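Local coordinates for protein beta-glucuronidase (uncultured Clostridium sp., PDB 6U7J) that hydrolyses beta-glucuronides to release glucuronic acid, as a gut microbial glycoside hydrolase of family 2 that probably helps reactivate estrogens from their glucuronide conjugates, at residues 29-33 with 67-73; 149-154 with 382-388; 222-228 with 268-272; 251-257 with 280-284. The contacts are given in a common frame with arbitrary orientation. Residues are numbered along the deposited sequence.

Contact 1: 29-33 with 67-73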
loop_
_atom_site.group_PDB
_atom_site.type_symbol
_atom_site.label_atom_id
_atom_site.label_comp_id
_atom_site.label_asym_id
_atom_site.label_seq_id
_atom_site.Cartn_x
_atom_site.Cartn_y
_atom_site.Cartn_z
ATOM N N LYS B 29 10.194 28.414 21.563
ATOM C CA LYS B 29 11.577 28.145 21.194
ATOM C C LYS B 29 12.053 26.897 21.923
ATOM O O LYS B 29 11.574 26.576 23.012
ATOM C CB LYS B 29 12.484 29.334 21.521
ATOM C CG LYS B 29 12.110 30.608 20.773
ATOM C CD LYS B 29 12.161 30.342 19.270
ATOM C CE LYS B 29 11.733 31.545 18.432
ATOM N NZ LYS B 29 12.109 31.370 16.987
ATOM N N PHE B 30 13.018 26.203 21.319
ATOM C CA PHE B 30 13.339 24.849 21.742
ATOM C C PHE B 30 14.787 24.528 21.417
ATOM O O PHE B 30 15.299 24.903 20.362
ATOM C CB PHE B 30 12.389 23.864 21.043
ATOM C CG PHE B 30 12.672 22.406 21.294
ATOM C CD1 PHE B 30 13.702 21.745 20.624
ATOM C CD2 PHE B 30 11.825 21.667 22.126
ATOM C CE1 PHE B 30 13.925 20.387 20.833
ATOM C CE2 PHE B 30 12.032 20.312 22.327
ATOM C CZ PHE B 30 13.082 19.665 21.678
ATOM N N LYS B 31 15.415 23.780 22.316
ATOM C CA LYS B 31 16.771 23.302 22.135
ATOM C C LYS B 31 16.928 22.038 22.964
ATOM O O LYS B 31 16.392 21.951 24.073
ATOM C CB LYS B 31 17.794 24.363 22.575
ATOM C CG LYS B 31 19.233 23.966 22.339
ATOM C CD LYS B 31 20.162 25.188 22.322
ATOM C CE LYS B 31 20.312 25.792 23.688
ATOM N NZ LYS B 31 21.371 26.851 23.675
ATOM N N ARG B 32 17.669 21.069 22.442
ATOM C CA ARG B 32 17.974 19.879 23.217
ATOM C C ARG B 32 19.362 19.976 23.835
ATOM O O ARG B 32 20.224 20.720 23.369
ATOM C CB ARG B 32 17.866 18.630 22.338
ATOM C CG ARG B 32 19.018 18.402 21.441
ATOM C CD ARG B 32 19.013 16.967 20.913
ATOM N NE ARG B 32 19.721 16.915 19.643
ATOM C CZ ARG B 32 20.983 16.525 19.497
ATOM N NH1 ARG B 32 21.677 16.124 20.549
ATOM N NH2 ARG B 32 21.542 16.522 18.286
ATOM N N ASP B 33 19.564 19.213 24.907
ATOM C CA ASP B 33 20.906 19.021 25.452
ATOM C C ASP B 33 21.795 18.294 24.447
ATOM O O ASP B 33 21.369 17.320 23.813
ATOM C CB ASP B 33 20.847 18.194 26.739
ATOM C CG ASP B 33 20.515 19.026 27.978
ATOM O OD1 ASP B 33 20.527 20.279 27.897
ATOM O OD2 ASP B 33 20.243 18.410 29.036
ATOM N N ASP B 67 15.278 15.202 11.940
ATOM C CA ASP B 67 16.539 14.877 12.584
ATOM C C ASP B 67 16.396 13.626 13.444
ATOM O O ASP B 67 15.633 13.623 14.414
ATOM C CB ASP B 67 16.981 16.060 13.443
ATOM C CG ASP B 67 18.230 15.767 14.188
ATOM O OD1 ASP B 67 19.121 15.110 13.604
ATOM O OD2 ASP B 67 18.312 16.173 15.359
ATOM N N GLN B 68 17.148 12.579 13.110
ATOM C CA GLN B 68 17.068 11.347 13.892
ATOM C C GLN B 68 17.562 11.545 15.331
ATOM O O GLN B 68 17.017 10.940 16.266
ATOM C CB GLN B 68 17.862 10.253 13.180
ATOM C CG GLN B 68 18.087 8.988 13.980
ATOM C CD GLN B 68 19.395 9.021 14.753
ATOM O OE1 GLN B 68 20.402 9.548 14.264
ATOM N NE2 GLN B 68 19.387 8.468 15.975
ATOM N N GLU B 69 18.573 12.391 15.536
ATOM C CA GLU B 69 19.110 12.570 16.881
ATOM C C GLU B 69 18.086 13.179 17.826
ATOM O O GLU B 69 18.051 12.833 19.013
ATOM C CB GLU B 69 20.371 13.427 16.841
ATOM C CG GLU B 69 21.580 12.660 16.365
ATOM C CD GLU B 69 22.526 13.520 15.573
ATOM O OE1 GLU B 69 22.433 13.505 14.318
ATOM O OE2 GLU B 69 23.360 14.208 16.205
ATOM N N LEU B 70 17.245 14.084 17.334
ATOM C CA LEU B 70 16.190 14.611 18.188
ATOM C C LEU B 70 15.088 13.568 18.414
ATOM O O LEU B 70 14.607 13.398 19.541
ATOM C CB LEU B 70 15.632 15.901 17.593
ATOM C CG LEU B 70 14.555 16.563 18.459
ATOM C CD1 LEU B 70 15.095 16.866 19.850
ATOM C CD2 LEU B 70 13.998 17.823 17.804
ATOM N N ARG B 71 14.697 12.831 17.366
ATOM C CA ARG B 71 13.697 11.775 17.541
ATOM C C ARG B 71 14.116 10.775 18.619
ATOM O O ARG B 71 13.301 10.400 19.472
ATOM C CB ARG B 71 13.445 11.054 16.211
ATOM C CG ARG B 71 12.324 9.975 16.267
ATOM C CD ARG B 71 12.404 8.989 15.052
ATOM N NE ARG B 71 13.608 8.157 15.103
ATOM C CZ ARG B 71 14.187 7.543 14.061
ATOM N NH1 ARG B 71 13.684 7.641 12.832
ATOM N NH2 ARG B 71 15.288 6.821 14.259
ATOM N N ASP B 72 15.384 10.369 18.628
ATOM C CA ASP B 72 15.891 9.338 19.524
ATOM C C ASP B 72 16.561 9.901 20.784
ATOM O O ASP B 72 17.259 9.160 21.482
ATOM C CB ASP B 72 16.889 8.453 18.780
ATOM C CG ASP B 72 16.272 7.757 17.560
ATOM O OD1 ASP B 72 15.022 7.645 17.468
ATOM O OD2 ASP B 72 17.056 7.314 16.697
ATOM N N HIS B 73 16.366 11.182 21.083
ATOM C CA HIS B 73 17.063 11.847 22.185
ATOM C C HIS B 73 16.789 11.177 23.536
ATOM O O HIS B 73 15.647 10.843 23.869
ATOM C CB HIS B 73 16.640 13.318 22.221
ATOM C CG HIS B 73 17.247 14.114 23.337
ATOM N ND1 HIS B 73 18.572 14.489 23.354
ATOM C CD2 HIS B 73 16.695 14.639 24.459
ATOM C CE1 HIS B 73 18.816 15.200 24.444
ATOM N NE2 HIS B 73 17.692 15.304 25.133
#

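Contact 2: 149-154 with 382-388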
loop_
_atom_site.group_PDB
_atom_site.type_symbol
_atom_site.label_atom_id
_atom_site.label_comp_id
_atom_site.label_asym_id
_atom_site.label_seq_id
_atom_site.Cartn_x
_atom_site.Cartn_y
_atom_site.Cartn_z
ATOM N N TRP B 149 13.331 2.928 37.654
ATOM C CA TRP B 149 12.527 1.905 38.315
ATOM C C TRP B 149 11.472 2.483 39.239
ATOM O O TRP B 149 10.543 1.759 39.604
ATOM C CB TRP B 149 13.423 0.954 39.101
ATOM C CG TRP B 149 14.243 0.058 38.221
ATOM C CD1 TRP B 149 15.593 0.097 38.036
ATOM C CD2 TRP B 149 13.756 -1.014 37.403
ATOM N NE1 TRP B 149 15.978 -0.885 37.156
ATOM C CE2 TRP B 149 14.870 -1.581 36.752
ATOM C CE3 TRP B 149 12.488 -1.552 37.166
ATOM C CZ2 TRP B 149 14.756 -2.660 35.871
ATOM C CZ3 TRP B 149 12.372 -2.624 36.291
ATOM C CH2 TRP B 149 13.505 -3.167 35.655
ATOM N N ASP B 150 11.584 3.759 39.625
ATOM C CA ASP B 150 10.581 4.405 40.465
ATOM C C ASP B 150 9.809 5.481 39.717
ATOM O O ASP B 150 9.178 6.339 40.342
ATOM C CB ASP B 150 11.202 4.979 41.740
ATOM C CG ASP B 150 12.259 6.039 41.463
ATOM O OD1 ASP B 150 12.648 6.223 40.293
ATOM O OD2 ASP B 150 12.712 6.689 42.431
ATOM N N CYS B 151 9.848 5.449 38.389
ATOM C CA CYS B 151 8.962 6.245 37.558
ATOM C C CYS B 151 7.788 5.378 37.129
ATOM O O CYS B 151 7.824 4.152 37.235
ATOM C CB CYS B 151 9.702 6.776 36.326
ATOM S SG CYS B 151 11.141 7.808 36.726
ATOM N N LEU B 152 6.758 6.034 36.612
ATOM C CA LEU B 152 5.615 5.363 36.001
ATOM C C LEU B 152 5.333 6.053 34.671
ATOM O O LEU B 152 4.954 7.240 34.661
ATOM C CB LEU B 152 4.388 5.401 36.910
ATOM C CG LEU B 152 4.498 4.769 38.297
ATOM C CD1 LEU B 152 3.159 4.891 38.973
ATOM C CD2 LEU B 152 4.908 3.296 38.232
ATOM N N PRO B 153 5.484 5.371 33.528
ATOM C CA PRO B 153 5.893 3.979 33.344
ATOM C C PRO B 153 7.297 3.677 33.842
ATOM O O PRO B 153 8.125 4.561 33.992
ATOM C CB PRO B 153 5.823 3.791 31.817
ATOM C CG PRO B 153 4.882 4.841 31.341
ATOM C CD PRO B 153 5.137 6.019 32.250
ATOM N N VAL B 154 7.548 2.408 34.070
ATOM C CA VAL B 154 8.816 1.942 34.614
ATOM C C VAL B 154 9.826 1.807 33.479
ATOM O O VAL B 154 9.487 1.352 32.379
ATOM C CB VAL B 154 8.576 0.609 35.354
ATOM C CG1 VAL B 154 9.822 -0.221 35.449
ATOM C CG2 VAL B 154 7.978 0.874 36.750
ATOM N N ASP B 382 16.300 -3.481 44.404
ATOM C CA ASP B 382 16.956 -2.542 43.509
ATOM C C ASP B 382 16.128 -2.203 42.268
ATOM O O ASP B 382 16.653 -1.561 41.352
ATOM C CB ASP B 382 18.333 -3.078 43.098
ATOM C CG ASP B 382 18.301 -4.549 42.699
ATOM O OD1 ASP B 382 17.234 -5.201 42.848
ATOM O OD2 ASP B 382 19.352 -5.057 42.237
ATOM N N LYS B 383 14.850 -2.599 42.213
ATOM C CA LYS B 383 14.024 -2.295 41.047
ATOM C C LYS B 383 12.672 -1.719 41.456
ATOM O O LYS B 383 12.617 -0.615 41.997
ATOM C CB LYS B 383 13.851 -3.543 40.175
ATOM C CG LYS B 383 15.120 -3.915 39.395
ATOM C CD LYS B 383 14.883 -5.077 38.449
ATOM C CE LYS B 383 16.181 -5.569 37.835
ATOM N NZ LYS B 383 17.040 -6.224 38.852
ATOM N N VAL B 384 11.573 -2.426 41.198
ATOM C CA VAL B 384 10.266 -1.966 41.661
ATOM C C VAL B 384 10.192 -2.264 43.156
ATOM O O VAL B 384 10.073 -3.425 43.555
ATOM C CB VAL B 384 9.110 -2.628 40.898
ATOM C CG1 VAL B 384 7.769 -2.231 41.517
ATOM C CG2 VAL B 384 9.153 -2.260 39.402
ATOM N N ASN B 385 10.265 -1.218 43.978
ATOM C CA ASN B 385 10.471 -1.363 45.424
ATOM C C ASN B 385 9.567 -0.374 46.169
ATOM O O ASN B 385 8.600 0.159 45.613
ATOM C CB ASN B 385 11.969 -1.192 45.750
ATOM C CG ASN B 385 12.489 0.184 45.386
ATOM O OD1 ASN B 385 11.716 1.121 45.200
ATOM N ND2 ASN B 385 13.803 0.312 45.280
ATOM N N GLU B 386 9.884 -0.123 47.456
ATOM C CA GLU B 386 9.046 0.694 48.342
ATOM C C GLU B 386 8.825 2.088 47.759
ATOM O O GLU B 386 7.861 2.779 48.113
ATOM C CB GLU B 386 9.705 0.804 49.734
ATOM C CG GLU B 386 10.981 1.677 49.758
ATOM C CD GLU B 386 11.291 2.314 51.126
ATOM O OE1 GLU B 386 12.414 2.860 51.282
ATOM O OE2 GLU B 386 10.420 2.277 52.036
ATOM N N LYS B 387 9.719 2.485 46.858
ATOM C CA LYS B 387 9.754 3.762 46.180
ATOM C C LYS B 387 8.738 3.915 45.109
ATOM O O LYS B 387 8.001 4.913 45.063
ATOM C CB LYS B 387 11.066 3.982 45.442
ATOM C CG LYS B 387 11.889 4.556 46.378
ATOM C CD LYS B 387 11.139 5.617 46.940
ATOM C CE LYS B 387 11.664 5.453 48.291
ATOM N NZ LYS B 387 13.062 6.038 48.062
ATOM N N THR B 388 8.935 3.052 44.137
ATOM C CA THR B 388 7.927 2.807 43.157
ATOM C C THR B 388 6.583 2.789 43.847
ATOM O O THR B 388 5.650 3.462 43.416
ATOM C CB THR B 388 8.219 1.484 42.497
ATOM O OG1 THR B 388 9.605 1.442 42.142
ATOM C CG2 THR B 388 7.332 1.363 41.264
#

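Contact 3: 222-228 with 268-272. Unlike the reference sequence in segment 222-228: F226 (reference Ser).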
loop_
_atom_site.group_PDB
_atom_site.type_symbol
_atom_site.label_atom_id
_atom_site.label_comp_id
_atom_site.label_asym_id
_atom_site.label_seq_id
_atom_site.Cartn_x
_atom_site.Cartn_y
_atom_site.Cartn_z
ATOM N N ALA B 222 -10.666 30.393 52.939
ATOM C CA ALA B 222 -11.270 31.236 53.988
ATOM C C ALA B 222 -12.563 30.551 54.454
ATOM O O ALA B 222 -13.686 30.948 54.113
ATOM C CB ALA B 222 -11.528 32.663 53.496
ATOM N N GLU B 223 -12.401 29.501 55.269
ATOM C CA GLU B 223 -13.482 28.583 55.645
ATOM C C GLU B 223 -14.539 29.179 56.576
ATOM O O GLU B 223 -15.076 28.464 57.432
ATOM C CB GLU B 223 -12.900 27.341 56.331
ATOM C CG GLU B 223 -11.712 26.699 55.634
ATOM C CD GLU B 223 -11.808 25.173 55.591
ATOM O OE1 GLU B 223 -11.297 24.580 54.614
ATOM O OE2 GLU B 223 -12.385 24.572 56.532
ATOM N N GLU B 224 -14.844 30.467 56.449
ATOM C CA GLU B 224 -15.776 31.123 57.365
ATOM C C GLU B 224 -16.629 32.190 56.710
ATOM O O GLU B 224 -17.689 32.520 57.255
ATOM C CB GLU B 224 -15.034 31.755 58.553
ATOM C CG GLU B 224 -13.900 32.712 58.171
ATOM C CD GLU B 224 -12.702 32.009 57.551
ATOM O OE1 GLU B 224 -11.932 32.668 56.819
ATOM O OE2 GLU B 224 -12.529 30.795 57.801
ATOM N N LYS B 225 -16.214 32.757 55.584
ATOM C CA LYS B 225 -17.119 33.616 54.848
ATOM C C LYS B 225 -18.274 32.786 54.299
ATOM O O LYS B 225 -18.232 31.551 54.265
ATOM C CB LYS B 225 -16.374 34.349 53.736
ATOM C CG LYS B 225 -15.050 34.954 54.197
ATOM C CD LYS B 225 -15.251 36.226 55.011
ATOM C CE LYS B 225 -13.923 36.965 55.219
ATOM N NZ LYS B 225 -13.426 37.639 53.973
ATOM N N PHE B 226 -19.324 33.481 53.887
ATOM C CA PHE B 226 -20.570 32.829 53.524
ATOM C C PHE B 226 -20.481 32.301 52.098
ATOM O O PHE B 226 -19.827 32.902 51.241
ATOM C CB PHE B 226 -21.743 33.805 53.678
ATOM C CG PHE B 226 -21.896 34.363 55.084
ATOM C CD1 PHE B 226 -23.029 34.086 55.838
ATOM C CD2 PHE B 226 -20.906 35.163 55.648
ATOM C CE1 PHE B 226 -23.167 34.593 57.129
ATOM C CE2 PHE B 226 -21.034 35.666 56.930
ATOM C CZ PHE B 226 -22.168 35.382 57.672
ATOM N N ILE B 227 -21.126 31.160 51.855
ATOM C CA ILE B 227 -21.119 30.509 50.550
ATOM C C ILE B 227 -22.554 30.227 50.124
ATOM O O ILE B 227 -23.424 29.944 50.955
ATOM C CB ILE B 227 -20.286 29.205 50.569
ATOM C CG1 ILE B 227 -19.809 28.845 49.155
ATOM C CG2 ILE B 227 -21.079 28.060 51.195
ATOM C CD1 ILE B 227 -18.698 27.810 49.136
ATOM N N LYS B 228 -22.801 30.332 48.816
ATOM C CA LYS B 228 -24.075 29.989 48.198
ATOM C C LYS B 228 -23.832 28.886 47.172
ATOM O O LYS B 228 -22.900 28.977 46.360
ATOM C CB LYS B 228 -24.730 31.212 47.534
ATOM C CG LYS B 228 -26.237 31.064 47.256
ATOM C CD LYS B 228 -27.082 31.072 48.554
ATOM C CE LYS B 228 -28.497 31.642 48.348
ATOM N NZ LYS B 228 -29.535 30.633 47.930
ATOM N N ASP B 268 -23.132 24.940 41.107
ATOM C CA ASP B 268 -22.873 26.345 40.812
ATOM C C ASP B 268 -22.649 27.079 42.127
ATOM O O ASP B 268 -23.574 27.190 42.945
ATOM C CB ASP B 268 -24.045 26.937 40.031
ATOM C CG ASP B 268 -23.743 28.302 39.420
ATOM O OD1 ASP B 268 -22.568 28.618 39.107
ATOM O OD2 ASP B 268 -24.722 29.062 39.232
ATOM N N ILE B 269 -21.430 27.582 42.325
ATOM C CA ILE B 269 -20.941 28.006 43.631
ATOM C C ILE B 269 -20.519 29.468 43.568
ATOM O O ILE B 269 -19.753 29.864 42.677
ATOM C CB ILE B 269 -19.762 27.133 44.091
ATOM C CG1 ILE B 269 -20.129 25.652 44.004
ATOM C CG2 ILE B 269 -19.307 27.523 45.488
ATOM C CD1 ILE B 269 -18.954 24.707 44.229
ATOM N N TYR B 270 -20.989 30.258 44.536
ATOM C CA TYR B 270 -20.587 31.648 44.700
ATOM C C TYR B 270 -19.960 31.832 46.078
ATOM O O TYR B 270 -20.566 31.482 47.095
ATOM C CB TYR B 270 -21.779 32.589 44.523
ATOM C CG TYR B 270 -22.327 32.627 43.109
ATOM C CD1 TYR B 270 -23.234 31.670 42.665
ATOM C CD2 TYR B 270 -21.943 33.628 42.225
ATOM C CE1 TYR B 270 -23.734 31.704 41.368
ATOM C CE2 TYR B 270 -22.437 33.675 40.946
ATOM C CZ TYR B 270 -23.332 32.715 40.521
ATOM O OH TYR B 270 -23.818 32.777 39.233
ATOM N N PHE B 271 -18.750 32.384 46.106
ATOM C CA PHE B 271 -17.975 32.513 47.341
ATOM C C PHE B 271 -17.261 33.861 47.281
ATOM O O PHE B 271 -16.234 33.998 46.607
ATOM C CB PHE B 271 -16.998 31.350 47.507
ATOM C CG PHE B 271 -16.100 31.461 48.715
ATOM C CD1 PHE B 271 -16.595 31.231 49.994
ATOM C CD2 PHE B 271 -14.755 31.782 48.570
ATOM C CE1 PHE B 271 -15.764 31.319 51.112
ATOM C CE2 PHE B 271 -13.915 31.875 49.679
ATOM C CZ PHE B 271 -14.424 31.651 50.956
ATOM N N GLY B 272 -17.820 34.850 47.969
ATOM C CA GLY B 272 -17.233 36.178 47.981
ATOM C C GLY B 272 -17.250 36.808 46.603
ATOM O O GLY B 272 -18.305 37.037 46.008
#

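Contact 4: 251-257 with 280-284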
loop_
_atom_site.group_PDB
_atom_site.type_symbol
_atom_site.label_atom_id
_atom_site.label_comp_id
_atom_site.label_asym_id
_atom_site.label_seq_id
_atom_site.Cartn_x
_atom_site.Cartn_y
_atom_site.Cartn_z
ATOM N N VAL B 251 -32.440 15.944 44.968
ATOM C CA VAL B 251 -32.782 16.227 43.581
ATOM C C VAL B 251 -33.917 15.275 43.234
ATOM O O VAL B 251 -33.679 14.107 42.898
ATOM C CB VAL B 251 -31.589 16.050 42.633
ATOM C CG1 VAL B 251 -31.907 16.609 41.251
ATOM C CG2 VAL B 251 -30.360 16.724 43.212
ATOM N N LYS B 252 -35.151 15.751 43.341
ATOM C CA LYS B 252 -36.293 14.877 43.125
ATOM C C LYS B 252 -36.507 14.672 41.631
ATOM O O LYS B 252 -36.277 15.572 40.819
ATOM C CB LYS B 252 -37.551 15.454 43.783
ATOM C CG LYS B 252 -37.708 15.085 45.272
ATOM C CD LYS B 252 -38.971 14.252 45.537
ATOM C CE LYS B 252 -38.985 13.662 46.956
ATOM N NZ LYS B 252 -39.730 14.490 47.959
ATOM N N ASP B 253 -36.940 13.466 41.273
ATOM C CA ASP B 253 -37.127 13.092 39.871
ATOM C C ASP B 253 -35.851 13.352 39.068
ATOM O O ASP B 253 -35.874 13.929 37.978
ATOM C CB ASP B 253 -38.332 13.821 39.264
ATOM C CG ASP B 253 -39.644 13.498 39.990
ATOM O OD1 ASP B 253 -40.519 14.390 40.073
ATOM O OD2 ASP B 253 -39.799 12.354 40.481
ATOM N N ALA B 254 -34.722 12.911 39.631
ATOM C CA ALA B 254 -33.404 13.203 39.075
ATOM C C ALA B 254 -33.202 12.525 37.723
ATOM O O ALA B 254 -33.390 11.312 37.593
ATOM C CB ALA B 254 -32.315 12.749 40.047
ATOM N N GLN B 255 -32.817 13.311 36.720
ATOM C CA GLN B 255 -32.424 12.763 35.427
ATOM C C GLN B 255 -31.068 12.084 35.566
ATOM O O GLN B 255 -30.064 12.740 35.854
ATOM C CB GLN B 255 -32.367 13.866 34.375
ATOM C CG GLN B 255 -33.630 14.699 34.264
ATOM C CD GLN B 255 -34.782 13.932 33.644
ATOM O OE1 GLN B 255 -34.696 13.468 32.506
ATOM N NE2 GLN B 255 -35.870 13.795 34.392
ATOM N N LEU B 256 -31.041 10.773 35.367
ATOM C CA LEU B 256 -29.843 10.001 35.642
ATOM C C LEU B 256 -28.838 10.137 34.507
ATOM O O LEU B 256 -29.192 10.395 33.352
ATOM C CB LEU B 256 -30.196 8.528 35.864
ATOM C CG LEU B 256 -31.001 8.228 37.140
ATOM C CD1 LEU B 256 -31.177 6.734 37.348
ATOM C CD2 LEU B 256 -30.340 8.858 38.352
ATOM N N TRP B 257 -27.566 9.991 34.856
ATOM C CA TRP B 257 -26.520 9.926 33.849
ATOM C C TRP B 257 -26.476 8.490 33.338
ATOM O O TRP B 257 -26.171 7.558 34.095
ATOM C CB TRP B 257 -25.180 10.373 34.427
ATOM C CG TRP B 257 -24.076 10.486 33.399
ATOM C CD1 TRP B 257 -23.687 11.609 32.736
ATOM C CD2 TRP B 257 -23.228 9.431 32.931
ATOM N NE1 TRP B 257 -22.645 11.327 31.890
ATOM C CE2 TRP B 257 -22.343 9.994 31.992
ATOM C CE3 TRP B 257 -23.131 8.063 33.215
ATOM C CZ2 TRP B 257 -21.379 9.242 31.329
ATOM C CZ3 TRP B 257 -22.168 7.318 32.561
ATOM C CH2 TRP B 257 -21.307 7.908 31.623
ATOM N N PHE B 280 -21.582 17.657 36.842
ATOM C CA PHE B 280 -21.487 16.333 37.449
ATOM C C PHE B 280 -22.697 15.516 37.022
ATOM O O PHE B 280 -23.664 16.043 36.460
ATOM C CB PHE B 280 -21.359 16.408 38.979
ATOM C CG PHE B 280 -22.634 16.794 39.693
ATOM C CD1 PHE B 280 -22.966 18.130 39.882
ATOM C CD2 PHE B 280 -23.484 15.817 40.197
ATOM C CE1 PHE B 280 -24.141 18.492 40.545
ATOM C CE2 PHE B 280 -24.672 16.172 40.863
ATOM C CZ PHE B 280 -24.998 17.511 41.037
ATOM N N GLY B 281 -22.621 14.214 37.268
ATOM C CA GLY B 281 -23.674 13.306 36.863
ATOM C C GLY B 281 -24.129 12.437 38.013
ATOM O O GLY B 281 -23.337 12.024 38.859
ATOM N N ILE B 282 -25.426 12.148 38.029
ATOM C CA ILE B 282 -26.003 11.263 39.034
ATOM C C ILE B 282 -26.155 9.882 38.420
ATOM O O ILE B 282 -26.906 9.704 37.449
ATOM C CB ILE B 282 -27.351 11.786 39.552
ATOM C CG1 ILE B 282 -27.199 13.219 40.083
ATOM C CG2 ILE B 282 -27.899 10.831 40.619
ATOM C CD1 ILE B 282 -28.519 13.919 40.364
ATOM N N ARG B 283 -25.457 8.907 38.993
ATOM C CA ARG B 283 -25.524 7.534 38.516
ATOM C C ARG B 283 -24.881 6.633 39.550
ATOM O O ARG B 283 -23.917 7.024 40.212
ATOM C CB ARG B 283 -24.816 7.363 37.161
ATOM C CG ARG B 283 -23.359 7.827 37.136
ATOM C CD ARG B 283 -22.426 6.645 37.186
ATOM N NE ARG B 283 -21.015 7.013 37.297
ATOM C CZ ARG B 283 -20.390 7.203 38.455
ATOM N NH1 ARG B 283 -21.059 7.094 39.601
ATOM N NH2 ARG B 283 -19.101 7.512 38.473
ATOM N N THR B 284 -25.403 5.418 39.662
ATOM C CA THR B 284 -24.922 4.456 40.639
ATOM C C THR B 284 -24.179 3.319 39.959
ATOM O O THR B 284 -24.469 2.957 38.814
ATOM C CB THR B 284 -26.075 3.868 41.447
ATOM O OG1 THR B 284 -26.872 3.039 40.583
ATOM C CG2 THR B 284 -26.933 4.974 42.023
HETATM O O HOH W 1 -27.091 13.191 36.078
#

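Contact 1: 29-33 with 67-73
In the family 2 sugar-binding domain, a beta fold, the last residues of strand 20-32 meet the short helix 68-71. R32 is the central residue: it meets D67, E69, L70 and H73. Its p chi1 and nearly extended chi2 and chi3 carry the chain past L70 and H73, with R32 CD 4.1 Å from L70 CD1 and 3.5 Å from H73 ND1, so that E69 CB lies over one face of the guanidinium. R32 NH2 forms a long salt bridge to E69 OE2 (3.6 Å). D67 OD2, the N-cap acceptor for L70 N, is 4.4 Å from R32 NH2, beyond a salt bridge. F30, chi1 t, presents its ring edge to L70: F30 CE1 lies 3.8 Å from L70 CD1. The same ring meets Y79 edge-to-face and touches strand 53-57. H73, just past the helix, is held through NE2 by the carbonyl of W76, and its t chi1 lays the imidazole against the strand end. One face receives a CH-pi contact from R32 CB, 4.3 Å from the centroid of the H73 ring.

Contact 2: 149-154 with 382-388
This is an interdomain contact: a loop of the sugar-binding domain, 149-154, rests on the entry to helix 386-403 of the TIM barrel domain. The W149 six-membered ring lies over the aliphatic part of K383, a CH-pi contact with K383 CG 3.7 Å from the ring centroid and 18° off the normal, while W149 CE3 comes within 4.1 Å of V384 CG2. H156 meets the indole with nearly parallel planes. Beside it, V154 CG2 reaches V384 CG2 (4.3 Å) and L152 CD2 reaches T388 CG2 (4.3 Å); Y428 of helix 424-439 also touches V384 and T388. The helix start is a capping box: N385 OD1 accepts from K387 N at 2.9 Å, and N385 N gives a weak bond to T388 OG1 at 3.3 Å. T388 OG1 also donates to W149 O at 2.7 Å, the sole hydrogen bond between the segments. A single threonine oxygen thus serves both the helix cap and the domain junction, joining a directional polar link to an otherwise largely apolar and CH-pi interface.

Contact 3: 222-228 with 268-272
Two antiparallel neighbours in the four-stranded sheet of the second family 2 domain, strands 227-232 and 265-271, meet here at their ends, and the turn leading into the first wraps round an aromatic knob. That knob is F271. Its ring tip projects into a hollow lined by A222, K225, the F226 carbonyl and I227: A222 O lies 3.3 Å from F271 CZ and A222 CB 4.0 Å from the same atom, K225 CB is 4.1 Å from F271 CE1, and I227 CG1 is 4.1 Å from F271 CD1. I227 in turn leans toward I269, its CD1 3.7 Å from I269 CG2, on the buried face that also touches I218 and I198 of strands 211-220 and 198-208. K228 and Y270 lie on the other face, where K228 reaches out to E241 and the Y270 ring stacks on H275. F226, a difference from the reference sequence, points away. K228 and Y270 form the hydrogen-bonded pair: K228 N to Y270 O is 3.0 Å, and Y270 N to K228 O is 2.9 Å.

Contact 4: 251-257 with 280-284
I282 is the apolar centre. I282 CD1 lies 4.0 Å from A254 CB and 4.4 Å from V251 CB, while I282 CG2 is 3.9 Å from L256 CD2, so the loop after strand 246-251 curls round one isoleucine. Y265 and V207, from strands 265-271 and 198-208, also touch it. Next outward comes W257: W257 CB sits 4.1 Å from G281 CA and W257 CE3 3.9 Å from R283 CG. G281 suits this spot, because an ideal CB there would fall only 3.1 Å from W257 CD1. The backbones then join at W257 N, which donates to I282 O at 2.7 Å and 176°; L256 CA makes a CA-H...O contact of 3.5 Å to the same I282 O. Two residues before W257, a water bridges the segments, donating to Q255 O (3.0 Å) and accepting from I282 N (2.8 Å). At the polar edge, W257 NE1 donates to the carbonyl of D353 and R283 NE to that of P407, both in the TIM barrel domain. With extended backbones bridged partly by water, this is a junction of loops at the end of the beta-sandwich domain of family 2 hydrolases, where it abuts the catalytic barrel.

Overall arrangement
Along the chain, contact 1 closes first, within the sugar-binding domain. Contact 2 then opens there and closes in the TIM barrel domain, so the 227 residues between its segments include contacts 3 and 4. Those two belong to the middle domain and their segments alternate in sequence; their centres are about 25 Å apart and their nearest atoms about 7 Å, with strand 265-271 ending in contact 3 and touching contact 4 through Y265. Between centres, contact 1 is about 27 Å from contact 2 and about 50 Å from contact 4, and contacts 2 and 4 are about 41 Å apart. Contact 2 joins the sugar-binding domain to the barrel directly; contact 4 stays inside the middle domain, but its W257 and R283 bond to barrel residues.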